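Local coordinates for protein octaprenyl-diphosphate synthase (Bacteroides thetaiotaomicron, PDB 3RMG) that probably acts as a magnesium-dependent prenyltransferase of the FPP/GGPP synthase family, building polyprenyl diphosphate chains, at residues G282-E285 with Y286-T290. Sequence-based numbering, arbitrary orientation.
Sequences GGIE and YACRT
The first turn of helix 283-302 starts at Gly282, whose carbonyl receives a weak hydrogen bond from Tyr286 N, 3.3 Å from Gly282 O. Gly282 has positive phi and does double duty: it is the C-prime residue of the Schellman motif that ends helix 268-280 and the N-cap of the helix that follows. Successive i-to-i+4 bonds then set the register. Ala287 N reaches Gly283 O at 3.1 Å, and Cys288 N meets Ile284 O at 2.9 Å with an N-H...O angle of 171°, the straightest of the series. Arg289 N bonds to Glu285 O at 3.0 Å, with the donor tilted 34° from the carbonyl plane.

Side-chain contacts fall three and four residues apart. The Arg289 chain, bent at chi2 and chi3, folds back past the Glu285 carbonyl, its CD 3.5 Å from Glu285 O, and lays one guanidinium face over Tyr286 CA. Its NH2 sits at the edge of the Tyr286 ring, in the ring plane, while Thr290 OG1 lies 3.8 Å above one face of that ring, offset toward the rim. The Tyr286 ring also stacks with that of Tyr244. Ala287 and Thr290 pack against helices 240-249 and 193-217, placing this turn on the all-helical prenyltransferase fold.

One turn on, Thr290 OG1 donates to Tyr286 O at 3.0 Å, approaching from the opposite face to Thr290 N. Two donors thus grip one carbonyl, satisfying a buried threonine hydroxyl within its own helix.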
loop_
_atom_site.group_PDB
_atom_site.type_symbol
_atom_site.label_atom_id
_atom_site.label_comp_id
_atom_site.label_asym_id
_atom_site.label_seq_id
_atom_site.Cartn_x
_atom_site.Cartn_y
_atom_site.Cartn_z
ATOM N N GLY A 282 34.827 23.237 -0.178
ATOM C CA GLY A 282 35.162 21.904 -0.691
ATOM C C GLY A 282 34.148 20.794 -0.431
ATOM O O GLY A 282 34.506 19.614 -0.410
ATOM N N GLY A 283 32.888 21.168 -0.231
ATOM C CA GLY A 283 31.829 20.197 -0.002
ATOM C C GLY A 283 31.591 19.314 -1.216
ATOM O O GLY A 283 31.389 18.104 -1.091
ATOM N N ILE A 284 31.620 19.918 -2.398
ATOM C CA ILE A 284 31.393 19.169 -3.625
ATOM C C ILE A 284 32.556 18.226 -3.938
ATOM O O ILE A 284 32.359 17.023 -4.075
ATOM C CB ILE A 284 31.156 20.100 -4.821
ATOM C CG1 ILE A 284 30.079 21.136 -4.486
ATOM C CG2 ILE A 284 30.773 19.292 -6.052
ATOM C CD1 ILE A 284 28.748 20.538 -4.097
ATOM N N GLU A 285 33.764 18.771 -4.044
ATOM C CA GLU A 285 34.935 17.961 -4.357
ATOM C C GLU A 285 34.974 16.716 -3.482
ATOM O O GLU A 285 35.425 15.655 -3.911
ATOM C CB GLU A 285 36.226 18.769 -4.175
ATOM C CG GLU A 285 36.334 20.003 -5.072
ATOM C CD GLU A 285 35.333 21.095 -4.704
ATOM O OE1 GLU A 285 35.129 21.346 -3.494
ATOM O OE2 GLU A 285 34.753 21.707 -5.626
ATOM N N TYR A 286 34.494 16.847 -2.255
ATOM C CA TYR A 286 34.526 15.740 -1.314
ATOM C C TYR A 286 33.413 14.721 -1.554
ATOM O O TYR A 286 33.606 13.518 -1.363
ATOM C CB TYR A 286 34.433 16.259 0.107
ATOM C CG TYR A 286 34.236 15.166 1.131
ATOM C CD1 TYR A 286 35.297 14.345 1.523
ATOM C CD2 TYR A 286 32.988 14.950 1.708
ATOM C CE1 TYR A 286 35.113 13.338 2.473
ATOM C CE2 TYR A 286 32.796 13.952 2.656
ATOM C CZ TYR A 286 33.859 13.154 3.032
ATOM O OH TYR A 286 33.655 12.178 3.982
ATOM N N ALA A 287 32.243 15.212 -1.950
ATOM C CA ALA A 287 31.123 14.351 -2.257
ATOM C C ALA A 287 31.487 13.536 -3.499
ATOM O O ALA A 287 31.277 12.321 -3.535
ATOM C CB ALA A 287 29.872 15.174 -2.486
ATOM N N CYS A 288 32.056 14.217 -4.495
ATOM C CA CYS A 288 32.624 13.573 -5.681
ATOM C C CYS A 288 33.731 12.549 -5.370
ATOM O O CYS A 288 33.817 11.509 -6.027
ATOM C CB CYS A 288 33.137 14.620 -6.675
ATOM S SG CYS A 288 31.850 15.326 -7.728
ATOM N N ARG A 289 34.579 12.836 -4.386
ATOM C CA ARG A 289 35.606 11.869 -3.997
ATOM C C ARG A 289 34.986 10.616 -3.360
ATOM O O ARG A 289 35.466 9.510 -3.549
ATOM C CB ARG A 289 36.643 12.501 -3.066
ATOM C CG ARG A 289 37.949 12.858 -3.760
ATOM C CD ARG A 289 38.551 14.144 -3.227
ATOM N NE ARG A 289 38.563 14.203 -1.765
ATOM C CZ ARG A 289 38.461 15.337 -1.073
ATOM N NH1 ARG A 289 38.326 16.490 -1.715
ATOM N NH2 ARG A 289 38.479 15.319 0.256
ATOM N N THR A 290 33.914 10.804 -2.609
ATOM C CA THR A 290 33.222 9.703 -1.972
ATOM C C THR A 290 32.544 8.796 -3.017
ATOM O O THR A 290 32.670 7.561 -2.971
ATOM C CB THR A 290 32.208 10.245 -0.964
ATOM O OG1 THR A 290 32.919 10.953 0.059
ATOM C CG2 THR A 290 31.395 9.125 -0.330
#